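MIPZ (Caulobacter crescentus, PDB 2XJ9) binds ATP and dimerises around it as a P-loop ATPase that positions the division plane, probably by forming a graded inhibitor of cell division on the nucleoid. Local coordinates at residues M179-T191 with R209-R221. The protein carries 1 engineered substitution. Sequence-based numbering, arbitrary orientation.
Sequences MDWVVLRNRLATT and RVGFRIGPGLRDR. With AGS (phosphothiophosphoric acid-adenylate ester), chain D.
R213 grips the carboxylate of D180 side-on, NH2 reaching OD1 at 2.7 Å and NE reaching OD2 on its syn lone pair at 3.0 Å. The two planes lie nearly coplanar, 23° apart, and V182 CG2 covers the centre of one guanidinium face. R213 NH2 also serves S263 O, tying the pair to helix 249-263. Behind it the strands run parallel: R213 N donates to W181 O, V183 N to R213 O, and G215 N to V183 O. On the sheet face of V183, F212 turns its edge to the W181 ring, planes at 69°, while V183 CG2 sits over the F212 ring, 3.5 Å from its centroid. F212 CB rests on the indole face, 3.5 Å from W181 CD2; chi1 of 57° sets CG, and the ring with it, between backbone N and carbonyl carbon. Past the strands, L188 N bonds L218 O, and D220 N bonds L188 O at 2.8 Å. These loops supply part of the adenine pocket: R219 O accepts from N6 of the nucleotide, R221 N donates to N1 at 3.0 Å, and bent R187 lays its CG against the base. R187 NH2 forms a long salt bridge with D220 OD1, 3.6 Å away, and its NH1 bonds N134 of the second subunit, so the side chain packed on the base also reaches across the dimer interface. Strand 213-215 is one edge strand of the chain's parallel sheet; helix 194-210 makes the crossover from strand 180-186, whose other neighbour is strand 128-134.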
ATOM      1  N   MET A 179       3.737  24.806   8.405  1.00 58.29           N
ATOM      2  CA  MET A 179       3.243  23.436   8.453  1.00 51.76           C
ATOM      3  C   MET A 179       4.219  22.533   9.193  1.00 44.47           C
ATOM      4  O   MET A 179       5.404  22.497   8.868  1.00 39.43           O
ATOM      5  CB  MET A 179       3.073  22.911   7.039  1.00 50.62           C
ATOM      6  CG  MET A 179       1.771  22.233   6.787  1.00 49.54           C
ATOM      7  SD  MET A 179       1.687  21.884   5.034  1.00 71.69           S
ATOM      8  CE  MET A 179       3.008  20.691   4.918  1.00 41.33           C
ATOM      9  N   ASP A 180       3.727  21.808  10.192  1.00 34.23           N
ATOM     10  CA  ASP A 180       4.520  20.760  10.833  1.00 38.17           C
ATOM     11  C   ASP A 180       4.491  19.475   9.959  1.00 46.17           C
ATOM     12  O   ASP A 180       3.435  19.085   9.426  1.00 42.85           O
ATOM     13  CB  ASP A 180       3.976  20.502  12.248  1.00 38.05           C
ATOM     14  CG  ASP A 180       4.998  19.851  13.177  1.00 44.85           C
ATOM     15  OD1 ASP A 180       4.599  19.498  14.316  1.00 32.72           O
ATOM     16  OD2 ASP A 180       6.183  19.701  12.780  1.00 45.19           O
ATOM     17  N   TRP A 181       5.646  18.837   9.779  1.00 37.29           N
ATOM     18  CA  TRP A 181       5.688  17.610   8.999  1.00 33.37           C
ATOM     19  C   TRP A 181       6.373  16.497   9.782  1.00 36.17           C
ATOM     20  O   TRP A 181       7.556  16.605  10.110  1.00 40.75           O
ATOM     21  CB  TRP A 181       6.381  17.837   7.661  1.00 27.83           C
ATOM     22  CG  TRP A 181       6.316  16.628   6.781  1.00 37.39           C
ATOM     23  CD1 TRP A 181       5.518  15.531   6.950  1.00 35.21           C
ATOM     24  CD2 TRP A 181       7.101  16.371   5.599  1.00 41.54           C
ATOM     25  NE1 TRP A 181       5.754  14.612   5.942  1.00 32.33           N
ATOM     26  CE2 TRP A 181       6.723  15.104   5.110  1.00 25.06           C
ATOM     27  CE3 TRP A 181       8.086  17.090   4.910  1.00 37.18           C
ATOM     28  CZ2 TRP A 181       7.277  14.563   3.977  1.00 25.37           C
ATOM     29  CZ3 TRP A 181       8.640  16.540   3.784  1.00 32.26           C
ATOM     30  CH2 TRP A 181       8.236  15.293   3.327  1.00 35.65           C
ATOM     31  N   VAL A 182       5.631  15.435  10.088  1.00 26.14           N
ATOM     32  CA  VAL A 182       6.184  14.323  10.871  1.00 26.97           C
ATOM     33  C   VAL A 182       6.205  12.991  10.137  1.00 26.74           C
ATOM     34  O   VAL A 182       5.166  12.486   9.749  1.00 29.74           O
ATOM     35  CB  VAL A 182       5.366  14.101  12.139  1.00 29.98           C
ATOM     36  CG1 VAL A 182       5.747  12.808  12.782  1.00 24.07           C
ATOM     37  CG2 VAL A 182       5.568  15.253  13.093  1.00 37.87           C
ATOM     38  N   VAL A 183       7.382  12.416   9.961  1.00 25.85           N
ATOM     39  CA  VAL A 183       7.509  11.085   9.368  1.00 21.42           C
ATOM     40  C   VAL A 183       7.702  10.019  10.445  1.00 26.04           C
ATOM     41  O   VAL A 183       8.722  10.015  11.122  1.00 32.34           O
ATOM     42  CB  VAL A 183       8.751  10.994   8.488  1.00 17.40           C
ATOM     43  CG1 VAL A 183       8.969   9.575   8.089  1.00 19.47           C
ATOM     44  CG2 VAL A 183       8.617  11.852   7.274  1.00 19.51           C
ATOM     45  N   LEU A 184       6.752   9.104  10.623  1.00 25.26           N
ATOM     46  CA  LEU A 184       6.983   8.030  11.585  1.00 27.26           C
ATOM     47  C   LEU A 184       7.018   6.658  10.965  1.00 24.56           C
ATOM     48  O   LEU A 184       6.377   6.419   9.974  1.00 30.54           O
ATOM     49  CB  LEU A 184       6.014   8.098  12.762  1.00 35.82           C
ATOM     50  CG  LEU A 184       4.496   8.150  12.627  1.00 30.97           C
ATOM     51  CD1 LEU A 184       4.146   8.968  11.460  1.00 24.95           C
ATOM     52  CD2 LEU A 184       3.967   6.738  12.492  1.00 27.79           C
ATOM     53  N   ARG A 185       7.806   5.765  11.544  1.00 33.56           N
ATOM     54  CA  ARG A 185       7.977   4.420  11.006  1.00 29.72           C
ATOM     55  C   ARG A 185       6.941   3.460  11.566  1.00 30.87           C
ATOM     56  O   ARG A 185       6.792   3.326  12.774  1.00 40.75           O
ATOM     57  CB  ARG A 185       9.362   3.900  11.327  1.00 34.74           C
ATOM     58  CG  ARG A 185      10.508   4.655  10.706  1.00 43.71           C
ATOM     59  CD  ARG A 185      11.628   3.651  10.596  1.00 55.70           C
ATOM     60  NE  ARG A 185      12.920   4.229  10.777  1.00 65.25           N
ATOM     61  CZ  ARG A 185      13.846   4.062  11.719  1.00 79.91           C
ATOM     62  NH1 ARG A 185      14.934   4.783  11.539  1.00 69.53           N
ATOM     63  NH2 ARG A 185      13.764   3.254  12.779  1.00 84.69           N
ATOM     64  N   ASN A 186       6.242   2.777  10.678  1.00 32.16           N
ATOM     65  CA  ASN A 186       5.069   2.005  11.049  1.00 29.18           C
ATOM     66  C   ASN A 186       5.254   0.503  10.736  1.00 32.67           C
ATOM     67  O   ASN A 186       6.120   0.126   9.952  1.00 32.96           O
ATOM     68  CB  ASN A 186       3.869   2.618  10.329  1.00 27.16           C
ATOM     69  CG  ASN A 186       2.589   1.879  10.587  1.00 36.21           C
ATOM     70  OD1 ASN A 186       1.939   1.376   9.657  1.00 33.64           O
ATOM     71  ND2 ASN A 186       2.203   1.809  11.848  1.00 40.37           N
ATOM     72  N   ARG A 187       4.458  -0.353  11.368  1.00 38.13           N
ATOM     73  CA  ARG A 187       4.615  -1.809  11.228  1.00 36.63           C
ATOM     74  C   ARG A 187       6.021  -2.310  11.529  1.00 32.71           C
ATOM     75  O   ARG A 187       6.533  -3.178  10.840  1.00 36.23           O
ATOM     76  CB  ARG A 187       4.189  -2.296   9.842  1.00 35.70           C
ATOM     77  CG  ARG A 187       2.688  -2.438   9.692  1.00 38.39           C
ATOM     78  CD  ARG A 187       2.314  -3.855   9.320  1.00 41.17           C
ATOM     79  NE  ARG A 187       2.021  -3.988   7.903  1.00 34.49           N
ATOM     80  CZ  ARG A 187       1.524  -5.089   7.364  1.00 39.63           C
ATOM     81  NH1 ARG A 187       1.279  -5.129   6.068  1.00 48.98           N
ATOM     82  NH2 ARG A 187       1.269  -6.143   8.122  1.00 31.38           N
ATOM     83  N   LEU A 188       6.637  -1.765  12.566  1.00 34.55           N
ATOM     84  CA  LEU A 188       7.926  -2.252  12.999  1.00 36.69           C
ATOM     85  C   LEU A 188       7.817  -3.685  13.533  1.00 52.54           C
ATOM     86  O   LEU A 188       6.827  -4.052  14.185  1.00 45.37           O
ATOM     87  CB  LEU A 188       8.512  -1.326  14.057  1.00 38.86           C
ATOM     88  CG  LEU A 188       8.830   0.090  13.564  1.00 43.00           C
ATOM     89  CD1 LEU A 188       8.485   1.138  14.627  1.00 41.07           C
ATOM     90  CD2 LEU A 188      10.271   0.217  13.105  1.00 42.45           C
ATOM     91  N   ALA A 189       8.835  -4.492  13.233  1.00 54.21           N
ATOM     92  CA  ALA A 189       8.901  -5.857  13.707  1.00 52.38           C
ATOM     93  C   ALA A 189      10.080  -6.010  14.646  1.00 72.09           C
ATOM     94  O   ALA A 189      10.661  -5.019  15.080  1.00 70.96           O
ATOM     95  CB  ALA A 189       9.024  -6.803  12.542  1.00 61.00           C
ATOM     96  N   THR A 190      10.434  -7.263  14.923  1.00 90.88           N
ATOM     97  CA  THR A 190      11.463  -7.650  15.898  1.00 92.03           C
ATOM     98  C   THR A 190      12.919  -7.223  15.616  1.00 85.38           C
ATOM     99  O   THR A 190      13.380  -6.188  16.104  1.00 81.43           O
ATOM    100  CB  THR A 190      11.449  -9.186  16.100  1.00102.95           C
ATOM    101  OG1 THR A 190      11.329  -9.843  14.824  1.00 93.63           O
ATOM    102  CG2 THR A 190      10.284  -9.592  16.998  1.00102.27           C
ATOM    103  N   THR A 191      13.639  -8.046  14.853  1.00 93.46           N
ATOM    104  CA  THR A 191      15.090  -7.895  14.682  1.00 96.88           C
ATOM    105  C   THR A 191      15.475  -6.737  13.759  1.00 83.02           C
ATOM    106  O   THR A 191      15.820  -5.652  14.226  1.00 76.84           O
ATOM    107  CB  THR A 191      15.757  -9.217  14.179  1.00104.44           C
ATOM    108  OG1 THR A 191      14.760 -10.235  13.993  1.00 97.94           O
ATOM    109  CG2 THR A 191      16.800  -9.719  15.177  1.00 93.05           C
ATOM    110  N   ARG A 209      17.504  17.877   4.949  1.00 53.19           N
ATOM    111  CA  ARG A 209      17.385  18.427   3.605  1.00 54.11           C
ATOM    112  C   ARG A 209      15.974  18.910   3.304  1.00 51.17           C
ATOM    113  O   ARG A 209      15.800  19.874   2.567  1.00 48.00           O
ATOM    114  CB  ARG A 209      17.796  17.396   2.547  1.00 49.46           C
ATOM    115  CG  ARG A 209      19.163  17.618   1.934  1.00 67.90           C
ATOM    116  CD  ARG A 209      20.167  16.790   2.680  1.00 75.17           C
ATOM    117  NE  ARG A 209      21.033  15.967   1.894  1.00 87.31           N
ATOM    118  CZ  ARG A 209      22.103  15.272   2.272  1.00 81.65           C
ATOM    119  NH1 ARG A 209      22.590  15.252   3.514  1.00 77.40           N
ATOM    120  NH2 ARG A 209      22.695  14.575   1.321  1.00 70.17           N
ATOM    121  N   VAL A 210      14.972  18.237   3.874  1.00 45.35           N
ATOM    122  CA  VAL A 210      13.588  18.389   3.422  1.00 44.46           C
ATOM    123  C   VAL A 210      12.661  19.004   4.459  1.00 40.92           C
ATOM    124  O   VAL A 210      11.567  19.450   4.138  1.00 40.91           O
ATOM    125  CB  VAL A 210      12.996  17.032   2.950  1.00 45.57           C
ATOM    126  CG1 VAL A 210      11.477  17.114   2.845  1.00 45.42           C
ATOM    127  CG2 VAL A 210      13.615  16.619   1.623  1.00 45.54           C
ATOM    128  N   GLY A 211      13.095  19.012   5.708  1.00 36.85           N
ATOM    129  CA  GLY A 211      12.340  19.678   6.747  1.00 35.38           C
ATOM    130  C   GLY A 211      11.158  18.925   7.343  1.00 48.62           C
ATOM    131  O   GLY A 211      10.049  19.470   7.503  1.00 48.71           O
ATOM    132  N   PHE A 212      11.382  17.667   7.694  1.00 39.87           N
ATOM    133  CA  PHE A 212      10.445  16.999   8.573  1.00 35.78           C
ATOM    134  C   PHE A 212      11.173  16.543   9.831  1.00 37.94           C
ATOM    135  O   PHE A 212      12.406  16.600   9.904  1.00 36.45           O
ATOM    136  CB  PHE A 212       9.730  15.841   7.872  1.00 34.48           C
ATOM    137  CG  PHE A 212      10.643  14.808   7.319  1.00 32.04           C
ATOM    138  CD1 PHE A 212      10.897  14.750   5.965  1.00 33.73           C
ATOM    139  CD2 PHE A 212      11.241  13.875   8.160  1.00 37.47           C
ATOM    140  CE1 PHE A 212      11.746  13.785   5.451  1.00 33.30           C
ATOM    141  CE2 PHE A 212      12.089  12.904   7.655  1.00 39.92           C
ATOM    142  CZ  PHE A 212      12.343  12.858   6.297  1.00 39.03           C
ATOM    143  N   ARG A 213      10.400  16.123  10.821  1.00 28.90           N
ATOM    144  CA  ARG A 213      10.953  15.569  12.025  1.00 30.29           C
ATOM    145  C   ARG A 213      10.377  14.182  12.264  1.00 34.93           C
ATOM    146  O   ARG A 213       9.199  13.932  12.044  1.00 37.40           O
ATOM    147  CB  ARG A 213      10.661  16.482  13.203  1.00 30.96           C
ATOM    148  CG  ARG A 213       9.236  16.944  13.281  1.00 34.57           C
ATOM    149  CD  ARG A 213       8.949  17.655  14.586  1.00 27.43           C
ATOM    150  NE  ARG A 213       7.516  17.844  14.760  1.00 31.42           N
ATOM    151  CZ  ARG A 213       6.774  17.157  15.620  1.00 28.67           C
ATOM    152  NH1 ARG A 213       7.335  16.252  16.402  1.00 29.05           N
ATOM    153  NH2 ARG A 213       5.474  17.382  15.714  1.00 24.48           N
ATOM    154  N   ILE A 214      11.225  13.277  12.714  1.00 31.41           N
ATOM    155  CA  ILE A 214      10.817  11.902  12.883  1.00 36.52           C
ATOM    156  C   ILE A 214      10.005  11.699  14.161  1.00 40.73           C
ATOM    157  O   ILE A 214      10.355  12.197  15.228  1.00 42.23           O
ATOM    158  CB  ILE A 214      12.033  10.968  12.868  1.00 30.68           C
ATOM    159  CG1 ILE A 214      12.818  11.172  11.578  1.00 29.92           C
ATOM    160  CG2 ILE A 214      11.595   9.530  13.022  1.00 32.51           C
ATOM    161  CD1 ILE A 214      14.241  10.743  11.675  1.00 40.38           C
ATOM    162  N   GLY A 215       8.899  10.979  14.034  1.00 35.09           N
ATOM    163  CA  GLY A 215       8.090  10.628  15.181  1.00 33.10           C
ATOM    164  C   GLY A 215       8.285   9.167  15.560  1.00 39.31           C
ATOM    165  O   GLY A 215       8.935   8.390  14.833  1.00 29.29           O
ATOM    166  N   PRO A 216       7.694   8.775  16.697  1.00 31.79           N
ATOM    167  CA  PRO A 216       7.773   7.422  17.256  1.00 30.80           C
ATOM    168  C   PRO A 216       6.981   6.409  16.432  1.00 38.96           C
ATOM    169  O   PRO A 216       5.838   6.681  16.032  1.00 30.23           O
ATOM    170  CB  PRO A 216       7.120   7.568  18.637  1.00 32.03           C
ATOM    171  CG  PRO A 216       6.589   9.003  18.713  1.00 29.88           C
ATOM    172  CD  PRO A 216       6.644   9.576  17.343  1.00 33.61           C
ATOM    173  N   GLY A 217       7.578   5.242  16.190  1.00 44.36           N
ATOM    174  CA  GLY A 217       6.935   4.217  15.384  1.00 44.23           C
ATOM    175  C   GLY A 217       5.763   3.502  16.044  1.00 45.44           C
ATOM    176  O   GLY A 217       5.643   3.480  17.269  1.00 47.78           O
ATOM    177  N   LEU A 218       4.878   2.939  15.224  1.00 38.91           N
ATOM    178  CA  LEU A 218       3.991   1.875  15.687  1.00 41.46           C
ATOM    179  C   LEU A 218       4.590   0.523  15.304  1.00 40.71           C
ATOM    180  O   LEU A 218       5.408   0.429  14.391  1.00 37.85           O
ATOM    181  CB  LEU A 218       2.611   2.002  15.072  1.00 39.44           C
ATOM    182  CG  LEU A 218       1.899   3.342  15.260  1.00 38.82           C
ATOM    183  CD1 LEU A 218       0.419   3.207  14.859  1.00 30.89           C
ATOM    184  CD2 LEU A 218       2.031   3.807  16.694  1.00 38.63           C
ATOM    185  N   ARG A 219       4.201  -0.527  16.001  1.00 38.44           N
ATOM    186  CA  ARG A 219       4.741  -1.829  15.674  1.00 34.47           C
ATOM    187  C   ARG A 219       3.641  -2.638  15.053  1.00 34.79           C
ATOM    188  O   ARG A 219       2.470  -2.354  15.257  1.00 36.31           O
ATOM    189  CB  ARG A 219       5.280  -2.514  16.917  1.00 38.54           C
ATOM    190  CG  ARG A 219       6.447  -1.770  17.518  1.00 43.60           C
ATOM    191  CD  ARG A 219       7.257  -2.667  18.425  1.00 60.44           C
ATOM    192  NE  ARG A 219       7.285  -4.043  17.931  1.00 76.86           N
ATOM    193  CZ  ARG A 219       8.140  -4.976  18.347  1.00 89.88           C
ATOM    194  NH1 ARG A 219       8.088  -6.203  17.838  1.00 88.11           N
ATOM    195  NH2 ARG A 219       9.055  -4.680  19.265  1.00 90.59           N
ATOM    196  N   ASP A 220       4.024  -3.634  14.273  1.00 38.27           N
ATOM    197  CA  ASP A 220       3.077  -4.553  13.667  1.00 35.00           C
ATOM    198  C   ASP A 220       2.257  -5.206  14.785  1.00 30.61           C
ATOM    199  O   ASP A 220       2.805  -5.816  15.684  1.00 31.94           O
ATOM    200  CB  ASP A 220       3.861  -5.583  12.842  1.00 36.42           C
ATOM    201  CG  ASP A 220       3.005  -6.324  11.840  1.00 44.13           C
ATOM    202  OD1 ASP A 220       1.828  -5.956  11.655  1.00 46.05           O
ATOM    203  OD2 ASP A 220       3.521  -7.280  11.222  1.00 51.77           O
ATOM    204  N   ARG A 221       0.942  -5.055  14.748  1.00 28.59           N
ATOM    205  CA  ARG A 221       0.116  -5.543  15.834  1.00 23.43           C
ATOM    206  C   ARG A 221      -1.281  -5.858  15.375  1.00 29.42           C
ATOM    207  O   ARG A 221      -2.008  -4.975  14.933  1.00 38.48           O
ATOM    208  CB  ARG A 221       0.017  -4.489  16.911  1.00 28.82           C
ATOM    209  CG  ARG A 221       1.266  -4.331  17.712  1.00 33.81           C
ATOM    210  CD  ARG A 221       0.909  -4.008  19.146  1.00 42.00           C
ATOM    211  NE  ARG A 221       2.062  -4.145  20.021  1.00 50.16           N
ATOM    212  CZ  ARG A 221       2.912  -3.157  20.264  1.00 51.08           C
ATOM    213  NH1 ARG A 221       2.721  -1.977  19.692  1.00 45.72           N
ATOM    214  NH2 ARG A 221       3.944  -3.349  21.074  1.00 42.22           N
TER
HETATM  215  PG  AGS D1272      -3.289   2.637   0.664  1.00 39.18           P
HETATM  216  S1G AGS D1272      -2.291   3.126  -0.385  1.00 21.85           S
HETATM  217  O2G AGS D1272      -4.059   1.387   0.296  1.00 23.85           O
HETATM  218  O3G AGS D1272      -4.225   3.680   1.236  1.00 32.58           O
HETATM  219  PB  AGS D1272      -2.540   2.822   3.431  1.00 20.83           P
HETATM  220  O1B AGS D1272      -1.368   3.768   3.565  1.00 20.98           O
HETATM  221  O2B AGS D1272      -3.981   3.207   3.654  1.00 20.27           O
HETATM  222  O3B AGS D1272      -2.399   2.196   1.945  1.00 27.16           O
HETATM  223  PA  AGS D1272      -3.125   0.898   5.447  1.00 21.73           P
HETATM  224  O1A AGS D1272      -3.426   1.864   6.574  1.00 25.24           O
HETATM  225  O2A AGS D1272      -4.246   0.217   4.752  1.00 16.91           O
HETATM  226  O3A AGS D1272      -2.179   1.581   4.368  1.00 22.25           O
HETATM  227  O5' AGS D1272      -2.092  -0.208   5.969  1.00 24.87           O
HETATM  228  C5' AGS D1272      -1.630  -1.209   5.079  1.00 23.47           C
HETATM  229  C4' AGS D1272      -1.937  -2.605   5.645  1.00 24.45           C
HETATM  230  O4' AGS D1272      -1.209  -2.690   6.842  1.00 28.71           O
HETATM  231  C3' AGS D1272      -3.376  -2.847   6.062  1.00 21.46           C
HETATM  232  O3' AGS D1272      -3.672  -4.223   5.896  1.00 22.40           O
HETATM  233  C2' AGS D1272      -3.460  -2.572   7.548  1.00 23.15           C
HETATM  234  O2' AGS D1272      -4.485  -3.402   8.111  1.00 22.36           O
HETATM  235  C1' AGS D1272      -2.050  -2.933   7.968  1.00 24.68           C
HETATM  236  N9  AGS D1272      -1.343  -2.147   9.006  1.00 30.78           N
HETATM  237  C8  AGS D1272      -0.909  -0.871   8.888  1.00 34.78           C
HETATM  238  N7  AGS D1272      -0.241  -0.471  10.007  1.00 36.68           N
HETATM  239  C5  AGS D1272      -0.233  -1.529  10.838  1.00 28.44           C
HETATM  240  C6  AGS D1272       0.299  -1.797  12.166  1.00 26.56           C
HETATM  241  N6  AGS D1272       0.959  -0.827  12.828  1.00 33.91           N
HETATM  242  N1  AGS D1272       0.100  -3.033  12.672  1.00 28.28           N
HETATM  243  C2  AGS D1272      -0.564  -4.004  12.025  1.00 23.59           C
HETATM  244  N3  AGS D1272      -1.080  -3.832  10.810  1.00 22.28           N
HETATM  245  C4  AGS D1272      -0.940  -2.637  10.182  1.00 29.75           C